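Local atomic coordinates of hypothetical protein (Bacteroides caccae, PDB entry 4M8R), a protein that is of unknown function but belongs to the DUF4784 family, joining an N-terminal immunoglobulin-like domain to a WD40-like, propeller-type domain. Residues P254-D259 with A275-G280; W282-Y287 with D302-F307; D47-L52 with E87-I92. All coordinates share one frame; numbering follows the deposited sequence.

Contact 1 of 3, residues P254-D259 with A275-G280; sequences PEQFGD and ARKGNG
The methyl of Ala-275 lies over one face of the Phe-257 ring, a CH-pi contact with CB 4.1 Å from the ring centroid and displaced toward the rim, where CE2 is the carbon it comes nearest. At the ring's edge, in its plane, sits the carbonyl O of Pro-254. Leu-197, Leu-248 and Met-285 also pack on this buried phenyl. The contact lays the loop before strand 262-264 on the end of strand 270-276, where that strand turns into the hairpin leading to strand 282-288 in the WD40-like domain. Residues 254-256 form a short 3-10 segment, and its bond from Phe-257 N to Pro-254 O closes the turn.

Polar contacts of backbone and side chain complete the attachment. Arg-276 N donates to Gln-256 O at 2.9 Å, in the carbonyl plane on a lone pair and nearly straight at the hydrogen (168°). The same oxygen receives a CA-H...O contact from Ala-275 CA at 3.3 Å. Gln-256 has CG anti to its own carbonyl carbon (chi1 -59°), and the extended chain runs past Arg-276 O, with CB and CG each 3.2 Å from that oxygen. Its amide NE2 also reaches Arg-276 O, at 3.1 Å, but the bond is weak and bent to 122°; OE1 instead takes the backbone N of Thr-253. Arg-153, from strand 153-156, binds Phe-257 O and forms a salt bridge with Asp-259 OD1, while OD2 lies nearer Arg-276 without a charged contact. Beyond Arg-276 the chain makes a type I turn from Lys-277 to Gly-280, and the amide of Gln-256 rests at its start, with NE2 3.5 Å from Lys-277 CA.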
loop_
_atom_site.group_PDB
_atom_site.type_symbol
_atom_site.label_atom_id
_atom_site.label_comp_id
_atom_site.label_asym_id
_atom_site.label_seq_id
_atom_site.Cartn_x
_atom_site.Cartn_y
_atom_site.Cartn_z
ATOM N N PRO A 254 20.845 9.649 -35.927
ATOM C CA PRO A 254 19.736 10.005 -35.025
ATOM C C PRO A 254 18.373 10.257 -35.689
ATOM O O PRO A 254 17.336 9.934 -35.103
ATOM C CB PRO A 254 20.229 11.282 -34.320
ATOM C CG PRO A 254 21.488 11.689 -35.003
ATOM C CD PRO A 254 22.040 10.474 -35.678
ATOM N N GLU A 255 18.376 10.813 -36.899
ATOM C CA GLU A 255 17.122 11.101 -37.620
ATOM C C GLU A 255 16.311 9.839 -37.961
ATOM O O GLU A 255 15.129 9.932 -38.296
ATOM C CB GLU A 255 17.380 11.923 -38.896
ATOM C CG GLU A 255 18.512 11.414 -39.787
ATOM C CD GLU A 255 19.856 12.070 -39.495
ATOM O OE1 GLU A 255 20.042 12.614 -38.383
ATOM O OE2 GLU A 255 20.732 12.038 -40.381
ATOM N N GLN A 256 16.944 8.672 -37.867
ATOM C CA GLN A 256 16.287 7.394 -38.146
ATOM C C GLN A 256 15.418 6.866 -36.997
ATOM O O GLN A 256 14.713 5.873 -37.168
ATOM C CB GLN A 256 17.341 6.348 -38.504
ATOM C CG GLN A 256 18.178 6.721 -39.719
ATOM C CD GLN A 256 19.148 5.628 -40.108
ATOM O OE1 GLN A 256 20.091 5.344 -39.383
ATOM N NE2 GLN A 256 18.916 5.006 -41.249
ATOM N N PHE A 257 15.466 7.527 -35.842
ATOM C CA PHE A 257 14.768 7.066 -34.640
ATOM C C PHE A 257 13.731 8.076 -34.168
ATOM O O PHE A 257 13.740 9.238 -34.579
ATOM C CB PHE A 257 15.770 6.859 -33.502
ATOM C CG PHE A 257 16.878 5.899 -33.826
ATOM C CD1 PHE A 257 17.944 6.296 -34.623
ATOM C CD2 PHE A 257 16.868 4.609 -33.322
ATOM C CE1 PHE A 257 18.971 5.419 -34.921
ATOM C CE2 PHE A 257 17.896 3.727 -33.615
ATOM C CZ PHE A 257 18.949 4.133 -34.413
ATOM N N GLY A 258 12.844 7.621 -33.290
ATOM C CA GLY A 258 11.927 8.511 -32.582
ATOM C C GLY A 258 10.539 8.676 -33.177
ATOM O O GLY A 258 9.718 9.407 -32.624
ATOM N N ASP A 259 10.261 8.008 -34.294
ATOM C CA ASP A 259 8.928 8.073 -34.888
ATOM C C ASP A 259 7.913 7.333 -34.023
ATOM O O ASP A 259 6.738 7.702 -33.979
ATOM C CB ASP A 259 8.944 7.518 -36.311
ATOM C CG ASP A 259 9.709 8.411 -37.269
ATOM O OD1 ASP A 259 9.490 9.642 -37.228
ATOM O OD2 ASP A 259 10.530 7.884 -38.052
ATOM N N ALA A 275 14.064 1.516 -36.246
ATOM C CA ALA A 275 14.777 2.550 -36.984
ATOM C C ALA A 275 14.405 2.505 -38.460
ATOM O O ALA A 275 14.321 1.427 -39.059
ATOM C CB ALA A 275 16.278 2.376 -36.815
ATOM N N ARG A 276 14.203 3.687 -39.037
ATOM C CA ARG A 276 13.851 3.836 -40.442
ATOM C C ARG A 276 15.116 4.052 -41.279
ATOM O O ARG A 276 15.863 4.997 -41.039
ATOM C CB ARG A 276 12.909 5.032 -40.597
ATOM C CG ARG A 276 12.279 5.180 -41.971
ATOM C CD ARG A 276 11.562 6.516 -42.099
ATOM N NE ARG A 276 10.625 6.523 -43.219
ATOM C CZ ARG A 276 10.965 6.644 -44.503
ATOM N NH1 ARG A 276 12.238 6.773 -44.871
ATOM N NH2 ARG A 276 10.016 6.632 -45.433
ATOM N N LYS A 277 15.355 3.178 -42.254
ATOM C CA LYS A 277 16.494 3.341 -43.167
ATOM C C LYS A 277 16.185 4.376 -44.251
ATOM O O LYS A 277 15.023 4.740 -44.462
ATOM C CB LYS A 277 16.895 2.005 -43.803
ATOM C CG LYS A 277 17.700 1.093 -42.890
ATOM C CD LYS A 277 18.317 -0.059 -43.670
ATOM C CE LYS A 277 18.985 -1.075 -42.757
ATOM N NZ LYS A 277 20.189 -0.530 -42.071
ATOM N N GLY A 278 17.234 4.840 -44.932
ATOM C CA GLY A 278 17.109 5.836 -45.998
ATOM C C GLY A 278 16.160 5.419 -47.109
ATOM O O GLY A 278 15.415 6.243 -47.639
ATOM N N ASN A 279 16.183 4.130 -47.449
ATOM C CA ASN A 279 15.333 3.576 -48.511
ATOM C C ASN A 279 13.874 3.286 -48.104
ATOM O O ASN A 279 13.133 2.673 -48.870
ATOM C CB ASN A 279 15.977 2.304 -49.096
ATOM C CG ASN A 279 16.113 1.179 -48.075
ATOM O OD1 ASN A 279 15.965 1.389 -46.871
ATOM N ND2 ASN A 279 16.397 -0.023 -48.558
ATOM N N GLY A 280 13.466 3.710 -46.908
ATOM C CA GLY A 280 12.080 3.535 -46.452
ATOM C C GLY A 280 11.787 2.216 -45.751
ATOM O O GLY A 280 10.655 1.977 -45.322
#

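Contact 2 of 3, residues W282-Y287 with D302-F307; sequences WVPMLY and DAIIPF
The indole of Trp-282 lies against a backbone: Ala-303 CA sits over the face of its five-membered ring, 4.0 Å from the centroid, as a CH-pi contact. Ile-304 N lies above the same face, offset toward the rim. Here two strands run in roughly the same direction, 27° apart, close at their starts and diverging beyond, yet they belong to different sheets of the WD40-like domain, an arrangement consistent with neighbouring blades of a beta propeller. The indole reaches the start of strand 303-310, where Asp-302 and Ala-303 form a classic beta bulge opposite Tyr-332. The carbonyl O of Asp-302 meets Trp-282 CD1 at 3.2 Å; NE1 is also near, but its angle is too poor for a hydrogen bond. The carboxylate of Asp-302 is held by Lys-281 and by the backbone N of Ser-334.

Next along, Ile-304 reaches across to the first strand. Ile-304 CG1, anti to its own carbonyl carbon (chi1 -59°), packs on Trp-282 CB at 3.9 Å. A chi2 of 177° extends CD1 toward strand 282-288, 3.5 Å from Trp-282 O and close to the proline ring beyond. Tyr-329 of strand 325-333 touches both Ile-304 and Pro-284, adding an aromatic group from the second sheet to this buried seam. Apolar packing dominates between the side chains, while Ser-274 OG, on the strand paired with 282-288, hydrogen-bonds to Ile-304 O. Ile-304 and Pro-284 meet at an oblique crossing, CD1 on CD at 3.6 Å.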
loop_
_atom_site.group_PDB
_atom_site.type_symbol
_atom_site.label_atom_id
_atom_site.label_comp_id
_atom_site.label_asym_id
_atom_site.label_seq_id
_atom_site.Cartn_x
_atom_site.Cartn_y
_atom_site.Cartn_z
ATOM N N TRP A 282 12.542 -0.607 -42.577
ATOM C CA TRP A 282 12.668 -0.483 -41.123
ATOM C C TRP A 282 13.344 -1.718 -40.524
ATOM O O TRP A 282 13.165 -2.832 -41.016
ATOM C CB TRP A 282 11.289 -0.312 -40.474
ATOM C CG TRP A 282 10.536 0.939 -40.867
ATOM C CD1 TRP A 282 10.012 1.232 -42.091
ATOM C CD2 TRP A 282 10.190 2.038 -40.012
ATOM N NE1 TRP A 282 9.377 2.450 -42.059
ATOM C CE2 TRP A 282 9.471 2.967 -40.795
ATOM C CE3 TRP A 282 10.425 2.330 -38.662
ATOM C CZ2 TRP A 282 8.986 4.169 -40.276
ATOM C CZ3 TRP A 282 9.943 3.526 -38.146
ATOM C CH2 TRP A 282 9.231 4.430 -38.955
ATOM N N VAL A 283 14.102 -1.519 -39.450
ATOM C CA VAL A 283 14.731 -2.628 -38.725
ATOM C C VAL A 283 14.431 -2.538 -37.229
ATOM O O VAL A 283 14.287 -1.439 -36.692
ATOM C CB VAL A 283 16.263 -2.664 -38.923
ATOM C CG1 VAL A 283 16.608 -2.923 -40.382
ATOM C CG2 VAL A 283 16.919 -1.377 -38.434
ATOM N N PRO A 284 14.337 -3.695 -36.554
ATOM C CA PRO A 284 14.252 -3.688 -35.101
ATOM C C PRO A 284 15.629 -3.467 -34.481
ATOM O O PRO A 284 16.623 -4.021 -34.963
ATOM C CB PRO A 284 13.710 -5.080 -34.769
ATOM C CG PRO A 284 14.105 -5.938 -35.914
ATOM C CD PRO A 284 14.321 -5.059 -37.108
HETATM N N MSE A 285 15.677 -2.656 -33.428
HETATM C CA MSE A 285 16.926 -2.308 -32.760
HETATM C C MSE A 285 16.706 -2.424 -31.281
HETATM O O MSE A 285 15.770 -1.830 -30.743
HETATM C CB MSE A 285 17.289 -0.890 -33.204
HETATM C CG MSE A 285 18.254 -0.147 -32.281
HETATM SE SE MSE A 285 20.098 -0.292 -32.944
HETATM C CE MSE A 285 19.879 0.566 -34.701
ATOM N N LEU A 286 17.562 -3.189 -30.609
ATOM C CA LEU A 286 17.491 -3.335 -29.157
ATOM C C LEU A 286 18.519 -2.447 -28.469
ATOM O O LEU A 286 19.586 -2.161 -29.027
ATOM C CB LEU A 286 17.709 -4.791 -28.753
ATOM C CG LEU A 286 16.703 -5.798 -29.312
ATOM C CD1 LEU A 286 17.047 -7.204 -28.845
ATOM C CD2 LEU A 286 15.283 -5.430 -28.907
ATOM N N TYR A 287 18.188 -2.005 -27.259
ATOM C CA TYR A 287 19.084 -1.170 -26.469
ATOM C C TYR A 287 19.155 -1.683 -25.037
ATOM O O TYR A 287 18.134 -1.871 -24.381
ATOM C CB TYR A 287 18.629 0.289 -26.505
ATOM C CG TYR A 287 19.349 1.199 -25.530
ATOM C CD1 TYR A 287 20.637 1.656 -25.790
ATOM C CD2 TYR A 287 18.738 1.609 -24.351
ATOM C CE1 TYR A 287 21.293 2.493 -24.900
ATOM C CE2 TYR A 287 19.388 2.442 -23.456
ATOM C CZ TYR A 287 20.662 2.884 -23.736
ATOM O OH TYR A 287 21.306 3.715 -22.848
ATOM N N ASP A 302 8.574 -3.057 -43.930
ATOM C CA ASP A 302 8.032 -1.782 -44.407
ATOM C C ASP A 302 7.493 -0.900 -43.287
ATOM O O ASP A 302 7.277 0.291 -43.494
ATOM C CB ASP A 302 6.951 -2.033 -45.458
ATOM C CG ASP A 302 7.502 -2.705 -46.698
ATOM O OD1 ASP A 302 8.550 -2.249 -47.197
ATOM O OD2 ASP A 302 6.889 -3.684 -47.174
ATOM N N ALA A 303 7.259 -1.489 -42.116
ATOM C CA ALA A 303 6.990 -0.721 -40.895
ATOM C C ALA A 303 7.181 -1.609 -39.672
ATOM O O ALA A 303 6.856 -2.801 -39.701
ATOM C CB ALA A 303 5.584 -0.137 -40.908
ATOM N N ILE A 304 7.739 -1.030 -38.611
ATOM C CA ILE A 304 7.945 -1.743 -37.359
ATOM C C ILE A 304 7.617 -0.815 -36.199
ATOM O O ILE A 304 8.175 0.279 -36.096
ATOM C CB ILE A 304 9.392 -2.249 -37.205
ATOM C CG1 ILE A 304 9.752 -3.199 -38.353
ATOM C CG2 ILE A 304 9.568 -2.967 -35.869
ATOM C CD1 ILE A 304 11.179 -3.697 -38.313
ATOM N N ILE A 305 6.706 -1.257 -35.338
ATOM C CA ILE A 305 6.336 -0.506 -34.150
ATOM C C ILE A 305 6.436 -1.427 -32.935
ATOM O O ILE A 305 5.797 -2.476 -32.906
ATOM C CB ILE A 305 4.895 0.029 -34.254
ATOM C CG1 ILE A 305 4.703 0.805 -35.563
ATOM C CG2 ILE A 305 4.568 0.914 -33.054
ATOM C CD1 ILE A 305 3.263 1.196 -35.836
ATOM N N PRO A 306 7.235 -1.040 -31.925
ATOM C CA PRO A 306 7.261 -1.832 -30.703
ATOM C C PRO A 306 5.972 -1.669 -29.899
ATOM O O PRO A 306 5.329 -0.622 -29.971
ATOM C CB PRO A 306 8.444 -1.246 -29.914
ATOM C CG PRO A 306 9.150 -0.317 -30.841
ATOM C CD PRO A 306 8.134 0.122 -31.841
ATOM N N PHE A 307 5.604 -2.694 -29.139
ATOM C CA PHE A 307 4.441 -2.607 -28.263
ATOM C C PHE A 307 4.644 -3.400 -26.985
ATOM O O PHE A 307 5.585 -4.181 -26.867
ATOM C CB PHE A 307 3.192 -3.118 -28.984
ATOM C CG PHE A 307 3.253 -4.578 -29.338
ATOM C CD1 PHE A 307 2.914 -5.546 -28.403
ATOM C CD2 PHE A 307 3.650 -4.984 -30.600
ATOM C CE1 PHE A 307 2.973 -6.892 -28.724
ATOM C CE2 PHE A 307 3.706 -6.328 -30.926
ATOM C CZ PHE A 307 3.372 -7.283 -29.990
#

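Contact 3 of 3, residues D47-L52 with E87-I92; sequences DFRWDL and ESRVEI. With PO4 (phosphate ion), chain C; PO4 (phosphate ion), chain D.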
loop_
_atom_site.group_PDB
_atom_site.type_symbol
_atom_site.label_atom_id
_atom_site.label_comp_id
_atom_site.label_asym_id
_atom_site.label_seq_id
_atom_site.Cartn_x
_atom_site.Cartn_y
_atom_site.Cartn_z
ATOM N N ASP A 47 0.172 27.442 0.581
ATOM C CA ASP A 47 -0.110 26.311 1.463
ATOM C C ASP A 47 -1.583 25.939 1.284
ATOM O O ASP A 47 -2.453 26.801 1.344
ATOM C CB ASP A 47 0.177 26.657 2.932
ATOM C CG ASP A 47 1.673 26.560 3.297
ATOM O OD1 ASP A 47 2.527 26.297 2.415
ATOM O OD2 ASP A 47 2.001 26.745 4.490
ATOM N N PHE A 48 -1.853 24.655 1.066
ATOM C CA PHE A 48 -3.207 24.161 0.814
ATOM C C PHE A 48 -3.730 23.354 1.998
ATOM O O PHE A 48 -2.989 22.578 2.601
ATOM C CB PHE A 48 -3.219 23.257 -0.426
ATOM C CG PHE A 48 -2.814 23.953 -1.698
ATOM C CD1 PHE A 48 -1.476 24.173 -1.990
ATOM C CD2 PHE A 48 -3.764 24.345 -2.619
ATOM C CE1 PHE A 48 -1.101 24.797 -3.166
ATOM C CE2 PHE A 48 -3.398 24.971 -3.793
ATOM C CZ PHE A 48 -2.064 25.203 -4.065
ATOM N N ARG A 49 -5.010 23.530 2.308
ATOM C CA ARG A 49 -5.706 22.711 3.300
ATOM C C ARG A 49 -7.052 22.286 2.730
ATOM O O ARG A 49 -7.818 23.131 2.285
ATOM C CB ARG A 49 -5.930 23.506 4.577
ATOM C CG ARG A 49 -6.529 22.689 5.717
ATOM C CD ARG A 49 -7.294 23.577 6.689
ATOM N NE ARG A 49 -8.504 24.128 6.078
ATOM C CZ ARG A 49 -9.300 25.028 6.650
ATOM N NH1 ARG A 49 -9.033 25.495 7.868
ATOM N NH2 ARG A 49 -10.367 25.468 5.996
ATOM N N TRP A 50 -7.337 20.988 2.733
ATOM C CA TRP A 50 -8.595 20.495 2.174
ATOM C C TRP A 50 -9.244 19.358 2.964
ATOM O O TRP A 50 -8.580 18.627 3.686
ATOM C CB TRP A 50 -8.400 20.063 0.721
ATOM C CG TRP A 50 -7.532 18.856 0.529
ATOM C CD1 TRP A 50 -7.903 17.557 0.663
ATOM C CD2 TRP A 50 -6.159 18.842 0.124
ATOM N NE1 TRP A 50 -6.846 16.730 0.384
ATOM C CE2 TRP A 50 -5.763 17.491 0.046
ATOM C CE3 TRP A 50 -5.224 19.839 -0.182
ATOM C CZ2 TRP A 50 -4.466 17.103 -0.320
ATOM C CZ3 TRP A 50 -3.929 19.454 -0.545
ATOM C CH2 TRP A 50 -3.567 18.094 -0.608
ATOM N N ASP A 51 -10.559 19.233 2.797
ATOM C CA ASP A 51 -11.348 18.137 3.359
ATOM C C ASP A 51 -12.135 17.487 2.228
ATOM O O ASP A 51 -13.046 18.107 1.688
ATOM C CB ASP A 51 -12.323 18.684 4.400
ATOM C CG ASP A 51 -11.630 19.489 5.477
ATOM O OD1 ASP A 51 -10.920 18.868 6.301
ATOM O OD2 ASP A 51 -11.790 20.731 5.497
ATOM N N LEU A 52 -11.790 16.255 1.858
ATOM C CA LEU A 52 -12.447 15.591 0.721
ATOM C C LEU A 52 -13.926 15.290 0.987
ATOM O O LEU A 52 -14.779 15.566 0.138
ATOM C CB LEU A 52 -11.710 14.309 0.330
ATOM C CG LEU A 52 -10.304 14.480 -0.253
ATOM C CD1 LEU A 52 -9.742 13.138 -0.707
ATOM C CD2 LEU A 52 -10.302 15.463 -1.415
ATOM N N GLU A 87 -10.627 21.161 -3.826
ATOM C CA GLU A 87 -11.092 22.426 -3.275
ATOM C C GLU A 87 -10.354 22.690 -1.975
ATOM O O GLU A 87 -10.394 21.872 -1.068
ATOM C CB GLU A 87 -12.594 22.408 -3.028
ATOM C CG GLU A 87 -13.105 23.647 -2.307
ATOM C CD GLU A 87 -14.612 23.678 -2.209
ATOM O OE1 GLU A 87 -15.275 23.506 -3.251
ATOM O OE2 GLU A 87 -15.132 23.895 -1.096
ATOM N N SER A 88 -9.688 23.836 -1.890
ATOM C CA SER A 88 -8.754 24.097 -0.803
ATOM C C SER A 88 -8.828 25.511 -0.271
ATOM O O SER A 88 -9.044 26.462 -1.023
ATOM C CB SER A 88 -7.328 23.869 -1.294
ATOM O OG SER A 88 -7.107 22.512 -1.607
ATOM N N ARG A 89 -8.623 25.633 1.033
ATOM C CA ARG A 89 -8.211 26.890 1.639
ATOM C C ARG A 89 -6.738 27.085 1.282
ATOM O O ARG A 89 -5.891 26.265 1.656
ATOM C CB ARG A 89 -8.378 26.836 3.161
ATOM C CG ARG A 89 -7.608 27.891 3.945
ATOM C CD ARG A 89 -7.772 27.655 5.438
ATOM N NE ARG A 89 -7.084 28.648 6.269
ATOM C CZ ARG A 89 -5.834 28.540 6.724
ATOM N NH1 ARG A 89 -5.079 27.483 6.441
ATOM N NH2 ARG A 89 -5.335 29.510 7.481
ATOM N N VAL A 90 -6.445 28.160 0.555
ATOM C CA VAL A 90 -5.084 28.442 0.112
ATOM C C VAL A 90 -4.576 29.698 0.802
ATOM O O VAL A 90 -5.180 30.763 0.668
ATOM C CB VAL A 90 -5.017 28.648 -1.410
ATOM C CG1 VAL A 90 -3.590 28.948 -1.853
ATOM C CG2 VAL A 90 -5.550 27.417 -2.127
ATOM N N GLU A 91 -3.473 29.569 1.535
ATOM C CA GLU A 91 -2.813 30.725 2.117
ATOM C C GLU A 91 -1.627 31.094 1.240
ATOM O O GLU A 91 -0.845 30.224 0.844
ATOM C CB GLU A 91 -2.353 30.445 3.543
ATOM C CG GLU A 91 -1.827 31.687 4.250
ATOM C CD GLU A 91 -1.773 31.552 5.760
ATOM O OE1 GLU A 91 -1.931 30.424 6.284
ATOM O OE2 GLU A 91 -1.558 32.589 6.427
ATOM N N ILE A 92 -1.516 32.389 0.944
ATOM C CA ILE A 92 -0.542 32.915 -0.003
ATOM C C ILE A 92 0.544 33.675 0.749
ATOM O O ILE A 92 0.251 34.613 1.492
ATOM C CB ILE A 92 -1.235 33.845 -1.016
ATOM C CG1 ILE A 92 -2.329 33.076 -1.759
ATOM C CG2 ILE A 92 -0.239 34.413 -2.016
ATOM C CD1 ILE A 92 -3.252 33.952 -2.573
HETATM P P PO4 C . -11.617 28.322 8.119
HETATM O O1 PO4 C . -10.817 29.366 7.361
HETATM O O2 PO4 C . -12.367 27.441 7.153
HETATM O O3 PO4 C . -10.690 27.470 8.934
HETATM O O4 PO4 C . -12.561 29.008 9.070
HETATM P P PO4 D . -6.124 32.196 9.965
HETATM O O1 PO4 D . -4.643 32.247 9.678
HETATM O O2 PO4 D . -6.828 31.247 9.024
HETATM O O3 PO4 D . -6.378 31.737 11.380
HETATM O O4 PO4 D . -6.667 33.586 9.757
HETATM O O HOH W 1 -11.453 21.813 1.542
#
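Arg-89 CD rests over the centre of the Arg-49 guanidinium, 3.3 Å from CZ. The two like-charged side chains cross, with their guanidinium planes 31° apart. Phosphate ions, probably from the crystallisation liquor, lie beside them and probably offset part of the like charge. Arg-49 grips one at the edge of its guanidinium by two nearly straight bonds, NH1 to O3 at 2.8 Å and NH2 to O2 at 3.0 Å; Arg-89 NH2 donates to O2 of the other phosphate at 2.8 Å. Arg-49 bends at chi3 (68°), which places NE; Arg-89 stays extended from CG to NE.

Both phosphates also bind Arg-213 of a second subunit, whose Pro-240 O and Asn-238 O accept from Arg-49 NH1 and Arg-89 NH1. This face of the sheet therefore lies at a subunit interface. Beneath the arginines, antiparallel pairing fixes the register: Arg-49 and Arg-89 form one hydrogen-bonded pair, Asp-47 and Glu-91 another.

On the reverse face, the non-hydrogen-bonded pair Phe-48 and Val-90 lie side by side, CD2 to CG2 3.6 Å, with Ser-88 CB at the phenyl edge. In the Ig-like domain, strand 60-72 flanks strand 43-50 and strand 99-108 flanks strand 88-96, placing this pair inside the sheet, where Leu-62 and Leu-108, one from each flanking strand, touch Phe-48.

In the fold
From the N terminus, contact 3 comes first, pairing strands 43-50 and 88-96 across 34 intervening residues within the Ig-like domain. Contacts 1 and 2 follow in the WD40-like domain, on the opposite side of the chain's centre, their centres about 49 and 48 Å from that of contact 3. The three are in series: none nests in or crosses another. Contact 1 closes the excursion through strand 262-264, and contact 2 the one through strand 292-295. These two touch through the hairpin of strands 270-276 and 282-288, where Arg-276 packs on Trp-282. Together they tie a loop to the sheet holding that hairpin, and that sheet to the one beginning with strand 303-310.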